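Local structure of extracellular solute-binding protein, family 1 (Bifidobacterium longum subsp. infantis, 6FTH) at residues V35-T40 with K395-N400; D163-Q168 with L180-T185. The protein probably binds human milk oligosaccharides outside the cell, as the extracellular solute-binding protein associated with an ABC transporter. All blocks are in the same frame, centred on the assembly; numbering follows the deposited sequence.

Contact 1. Residues V35-T40 with K395-N400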
loop_
_atom_site.group_PDB
_atom_site.type_symbol
_atom_site.label_atom_id
_atom_site.label_comp_id
_atom_site.label_asym_id
_atom_site.label_seq_id
_atom_site.Cartn_x
_atom_site.Cartn_y
_atom_site.Cartn_z
ATOM N N VAL A 35 -14.306 -7.495 -8.734
ATOM C CA VAL A 35 -13.141 -8.259 -8.312
ATOM C C VAL A 35 -13.148 -8.225 -6.789
ATOM O O VAL A 35 -13.170 -7.143 -6.185
ATOM C CB VAL A 35 -11.847 -7.663 -8.886
ATOM C CG1 VAL A 35 -10.643 -8.483 -8.487
ATOM C CG2 VAL A 35 -11.941 -7.523 -10.414
ATOM N N LYS A 36 -13.187 -9.403 -6.171
ATOM C CA LYS A 36 -13.506 -9.554 -4.759
ATOM C C LYS A 36 -12.273 -9.734 -3.873
ATOM O O LYS A 36 -11.327 -10.462 -4.208
ATOM C CB LYS A 36 -14.424 -10.763 -4.559
ATOM C CG LYS A 36 -15.801 -10.650 -5.206
ATOM C CD LYS A 36 -16.763 -9.629 -4.548
ATOM C CE LYS A 36 -17.161 -10.001 -3.128
ATOM N NZ LYS A 36 -17.677 -11.424 -3.081
ATOM N N ARG A 37 -12.316 -9.096 -2.710
ATOM C CA ARG A 37 -11.356 -9.382 -1.662
ATOM C C ARG A 37 -11.542 -10.822 -1.180
ATOM O O ARG A 37 -12.664 -11.336 -1.148
ATOM C CB ARG A 37 -11.644 -8.470 -0.481
ATOM C CG ARG A 37 -10.632 -8.481 0.631
ATOM C CD ARG A 37 -11.227 -7.764 1.808
ATOM N NE ARG A 37 -10.306 -7.595 2.916
ATOM C CZ ARG A 37 -10.054 -8.517 3.843
ATOM N NH1 ARG A 37 -10.621 -9.722 3.787
ATOM N NH2 ARG A 37 -9.219 -8.242 4.834
ATOM N N PRO A 38 -10.470 -11.485 -0.766
ATOM C CA PRO A 38 -10.653 -12.756 -0.067
ATOM C C PRO A 38 -11.522 -12.578 1.171
ATOM O O PRO A 38 -11.627 -11.484 1.740
ATOM C CB PRO A 38 -9.224 -13.167 0.311
ATOM C CG PRO A 38 -8.359 -12.507 -0.700
ATOM C CD PRO A 38 -9.049 -11.183 -1.011
ATOM N N ALA A 39 -12.176 -13.666 1.568
ATOM C CA ALA A 39 -12.915 -13.774 2.829
ATOM C C ALA A 39 -14.261 -13.074 2.802
ATOM O O ALA A 39 -14.890 -12.939 3.868
ATOM C CB ALA A 39 -12.126 -13.261 4.041
ATOM N N THR A 40 -14.734 -12.646 1.638
ATOM C CA THR A 40 -16.029 -12.004 1.483
ATOM C C THR A 40 -17.092 -13.013 1.054
ATOM O O THR A 40 -16.806 -13.970 0.313
ATOM C CB THR A 40 -15.927 -10.855 0.471
ATOM O OG1 THR A 40 -15.355 -11.327 -0.761
ATOM C CG2 THR A 40 -15.083 -9.728 1.017
ATOM N N LYS A 395 -15.360 -12.693 13.400
ATOM C CA LYS A 395 -15.918 -14.001 13.085
ATOM C C LYS A 395 -16.359 -14.077 11.628
ATOM O O LYS A 395 -16.132 -15.091 10.962
ATOM C CB LYS A 395 -17.066 -14.338 14.033
ATOM C CG LYS A 395 -17.644 -15.725 13.776
ATOM C CD LYS A 395 -18.601 -16.166 14.836
ATOM C CE LYS A 395 -18.960 -17.644 14.630
ATOM N NZ LYS A 395 -19.651 -17.876 13.334
ATOM N N ALA A 396 -16.987 -13.019 11.103
ATOM C CA ALA A 396 -17.410 -13.051 9.703
ATOM C C ALA A 396 -16.209 -13.210 8.774
ATOM O O ALA A 396 -16.260 -13.968 7.791
ATOM C CB ALA A 396 -18.182 -11.777 9.371
ATOM N N MET A 397 -15.122 -12.502 9.071
ATOM C CA MET A 397 -13.890 -12.657 8.304
ATOM C C MET A 397 -13.362 -14.085 8.422
ATOM O O MET A 397 -12.967 -14.704 7.420
ATOM C CB MET A 397 -12.845 -11.669 8.829
ATOM C CG MET A 397 -13.053 -10.219 8.414
ATOM S SD MET A 397 -12.832 -10.013 6.628
ATOM C CE MET A 397 -12.778 -8.242 6.510
ATOM N N GLY A 398 -13.360 -14.624 9.646
ATOM C CA GLY A 398 -12.847 -15.968 9.866
ATOM C C GLY A 398 -13.656 -17.015 9.140
ATOM O O GLY A 398 -13.106 -18.010 8.662
ATOM N N ASP A 399 -14.963 -16.799 9.029
ATOM C CA ASP A 399 -15.873 -17.700 8.322
ATOM C C ASP A 399 -15.813 -17.528 6.807
ATOM O O ASP A 399 -16.504 -18.258 6.085
ATOM C CB ASP A 399 -17.328 -17.468 8.759
ATOM C CG ASP A 399 -17.609 -17.872 10.213
ATOM O OD1 ASP A 399 -16.810 -18.599 10.833
ATOM O OD2 ASP A 399 -18.651 -17.429 10.733
ATOM N N ASN A 400 -15.026 -16.567 6.321
ATOM C CA ASN A 400 -14.969 -16.224 4.900
ATOM C C ASN A 400 -16.325 -15.761 4.376
ATOM O O ASN A 400 -16.675 -15.981 3.208
ATOM C CB ASN A 400 -14.378 -17.366 4.072
ATOM C CG ASN A 400 -12.907 -17.568 4.363
ATOM O OD1 ASN A 400 -12.135 -16.617 4.389
ATOM N ND2 ASN A 400 -12.516 -18.810 4.617
#

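Contact 2. Residues D163-Q168 with L180-T185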
loop_
_atom_site.group_PDB
_atom_site.type_symbol
_atom_site.label_atom_id
_atom_site.label_comp_id
_atom_site.label_asym_id
_atom_site.label_seq_id
_atom_site.Cartn_x
_atom_site.Cartn_y
_atom_site.Cartn_z
ATOM N N ASP A 163 13.482 -3.104 27.704
ATOM C CA ASP A 163 13.315 -2.774 29.118
ATOM C C ASP A 163 14.037 -3.778 30.006
ATOM O O ASP A 163 14.732 -3.395 30.958
ATOM C CB ASP A 163 11.828 -2.765 29.466
ATOM C CG ASP A 163 11.097 -1.528 28.940
ATOM O OD1 ASP A 163 11.748 -0.584 28.465
ATOM O OD2 ASP A 163 9.852 -1.524 29.028
ATOM N N LYS A 164 13.878 -5.067 29.707
ATOM C CA LYS A 164 14.515 -6.128 30.489
ATOM C C LYS A 164 16.032 -6.038 30.444
ATOM O O LYS A 164 16.704 -6.375 31.429
ATOM C CB LYS A 164 14.058 -7.495 29.976
ATOM C CG LYS A 164 12.644 -7.858 30.463
ATOM C CD LYS A 164 12.210 -9.267 30.073
ATOM C CE LYS A 164 10.836 -9.578 30.672
ATOM N NZ LYS A 164 10.342 -10.915 30.277
ATOM N N LEU A 165 16.592 -5.586 29.327
ATOM C CA LEU A 165 18.039 -5.511 29.169
ATOM C C LEU A 165 18.611 -4.155 29.532
ATOM O O LEU A 165 19.832 -3.983 29.502
ATOM C CB LEU A 165 18.425 -5.856 27.726
ATOM C CG LEU A 165 18.026 -7.251 27.255
ATOM C CD1 LEU A 165 18.515 -7.465 25.823
ATOM C CD2 LEU A 165 18.594 -8.312 28.202
ATOM N N GLY A 166 17.772 -3.189 29.879
ATOM C CA GLY A 166 18.267 -1.869 30.215
ATOM C C GLY A 166 18.827 -1.121 29.020
ATOM O O GLY A 166 19.879 -0.474 29.123
ATOM N N LEU A 167 18.127 -1.189 27.892
ATOM C CA LEU A 167 18.478 -0.516 26.653
ATOM C C LEU A 167 17.443 0.551 26.318
ATOM O O LEU A 167 16.252 0.390 26.581
ATOM C CB LEU A 167 18.509 -1.515 25.511
ATOM C CG LEU A 167 19.524 -2.643 25.669
ATOM C CD1 LEU A 167 19.202 -3.748 24.693
ATOM C CD2 LEU A 167 20.913 -2.139 25.453
ATOM N N GLN A 168 17.916 1.642 25.728
ATOM C CA GLN A 168 17.031 2.658 25.183
ATOM C C GLN A 168 16.677 2.315 23.740
ATOM O O GLN A 168 17.368 1.554 23.068
ATOM C CB GLN A 168 17.713 4.019 25.234
ATOM C CG GLN A 168 17.959 4.503 26.663
ATOM C CD GLN A 168 18.518 5.909 26.716
ATOM O OE1 GLN A 168 18.602 6.598 25.699
ATOM N NE2 GLN A 168 18.912 6.340 27.905
ATOM N N LEU A 180 20.780 -5.019 18.701
ATOM C CA LEU A 180 20.578 -6.318 18.088
ATOM C C LEU A 180 21.561 -7.344 18.636
ATOM O O LEU A 180 21.195 -8.506 18.817
ATOM C CB LEU A 180 20.713 -6.203 16.572
ATOM C CG LEU A 180 19.649 -5.343 15.859
ATOM C CD1 LEU A 180 19.953 -5.312 14.405
ATOM C CD2 LEU A 180 18.250 -5.877 16.091
ATOM N N LYS A 181 22.815 -6.938 18.895
ATOM C CA LYS A 181 23.779 -7.855 19.508
ATOM C C LYS A 181 23.308 -8.306 20.881
ATOM O O LYS A 181 23.478 -9.474 21.253
ATOM C CB LYS A 181 25.152 -7.194 19.614
ATOM C CG LYS A 181 25.842 -6.997 18.256
ATOM C CD LYS A 181 27.168 -6.266 18.324
ATOM C CE LYS A 181 27.808 -6.177 16.925
ATOM N NZ LYS A 181 29.027 -5.283 16.922
ATOM N N ALA A 182 22.745 -7.390 21.659
ATOM C CA ALA A 182 22.203 -7.748 22.965
ATOM C C ALA A 182 21.046 -8.721 22.833
ATOM O O ALA A 182 20.954 -9.706 23.583
ATOM C CB ALA A 182 21.757 -6.480 23.679
ATOM N N PHE A 183 20.147 -8.478 21.878
ATOM C CA PHE A 183 19.059 -9.415 21.624
ATOM C C PHE A 183 19.605 -10.783 21.268
ATOM O O PHE A 183 19.046 -11.814 21.673
ATOM C CB PHE A 183 18.171 -8.913 20.472
ATOM C CG PHE A 183 17.298 -7.707 20.801
ATOM C CD1 PHE A 183 17.185 -7.176 22.081
ATOM C CD2 PHE A 183 16.566 -7.122 19.784
ATOM C CE1 PHE A 183 16.345 -6.082 22.316
ATOM C CE2 PHE A 183 15.741 -6.053 20.005
ATOM C CZ PHE A 183 15.628 -5.519 21.265
ATOM N N LYS A 184 20.704 -10.819 20.511
ATOM C CA LYS A 184 21.224 -12.091 20.048
ATOM C C LYS A 184 21.769 -12.906 21.210
ATOM O O LYS A 184 21.546 -14.117 21.270
ATOM C CB LYS A 184 22.298 -11.869 18.983
ATOM C CG LYS A 184 22.814 -13.182 18.393
ATOM C CD LYS A 184 23.862 -13.003 17.339
ATOM C CE LYS A 184 24.247 -14.357 16.685
ATOM N NZ LYS A 184 23.094 -15.141 16.090
ATOM N N THR A 185 22.441 -12.261 22.166
ATOM C CA THR A 185 23.257 -13.003 23.124
ATOM C C THR A 185 22.714 -13.031 24.541
ATOM O O THR A 185 23.179 -13.852 25.336
ATOM C CB THR A 185 24.680 -12.435 23.192
ATOM O OG1 THR A 185 24.658 -11.058 23.579
ATOM C CG2 THR A 185 25.363 -12.567 21.834
#

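Contact 1. Residues V35-T40 with K395-N400
Ala39 and Asn400 bring the two backbones together, their CA atoms 3.8 Å apart. Each lies at a bend in its chain: Ala39 is the third residue of a type II beta turn running from Arg37 to Thr40, and Asn400, with positive phi, closes helix 390-398 in a Schellman motif. No hydrogen bond passes between the two segments; the nearest thing to one is a CA-H...O contact from Asn400 CA to Ala39 O at 3.4 Å. Just beyond, a backbone hydrogen bond joins Ala39 to Phe402.

Two side-chain contacts flank this backbone approach. Asn400 lays OD1 beside Ala39, 3.4 Å from its CB. In Arg37, CG is anti to the backbone N (chi1 -172°), and the chain, extended from there to NE, takes the guanidinium to Met397, the two side chains crossing at about a right angle. Met397 CE sits over one guanidinium face, offset toward the rim and 3.8 Å from Arg37 CZ. Met397 SD lies 3.6 Å from Arg37 NH1. Ala39 CB occupies the edge of the same group, in its plane. The guanidinium is further fixed by the bond from Arg37 NH1 to Pro38 O (2.9 Å, bent to 139° at the hydrogen) and by the salt bridge of NE with Asp407. An alanine in place of Arg37 would probably leave Asp407 without its charged mate, Pro38 O without this donor and the Met397 methyl without the flat group beneath it. Within the turn, Thr40 OG1 donates to Arg37 O over 2.7 Å.

This is a surface contact in which the turn after strand 29-36 of a mixed sheet meets the end of helix 390-398, consistent with the two-lobed fold of ABC-transporter solute-binding proteins.

Contact 2. Residues D163-Q168 with L180-T185
Lys181 O, next to the Ala182 that meets Leu165 and Leu167, accepts two bonds from Thr185: one from OG1 at 3.1 Å and one from the backbone N, reaching it from opposite faces of the carbonyl plane. The threonine hydroxyl thus doubles a main-chain bond in the last turn of helix 173-185. Two successive helices, 159-165 and 173-185, joined by a short connection, pack against each other here. The first ends in a Schellman motif at Gly166, which has positive phi, and after it Leu167 also points toward the second helix.

Between the segments no hydrogen bond forms, and the side chains meet by apolar packing. The CD1 methyls of the two leucines converge on the Ala182 methyl, Leu167 CD1 at 3.9 Å and Leu165 CD1 at 4.0 Å from CB. Phe183 flanks the alanine, and its ring also packs edge-to-face with Trp161 and touches Leu162, both from helix 159-165, so the first helix meets the ring through several residues. Leu165 adds to this at the rim: its CD1 lies in the plane of the phenyl ring, at the edge, 4.0 Å from Phe183 CD1.

How the contacts relate
From the N terminus the chain first runs along strand 29-36 and into the turn of contact 1, whose other half comes only at the C-terminal end of helix 390-398. The loop so closed spans more than 350 residues. Contact 2 is nested inside it and closes a far shorter loop, with eleven residues between its two segments. One therefore ties distant parts of the sequence together, a strand end and a late helix, whereas the other joins two successive helices following strand 154-158, which belongs to a different mixed sheet. The contact centres are 40 Å apart and their nearest atoms about 29 Å, without touching. Each includes a helix ended by a Schellman motif.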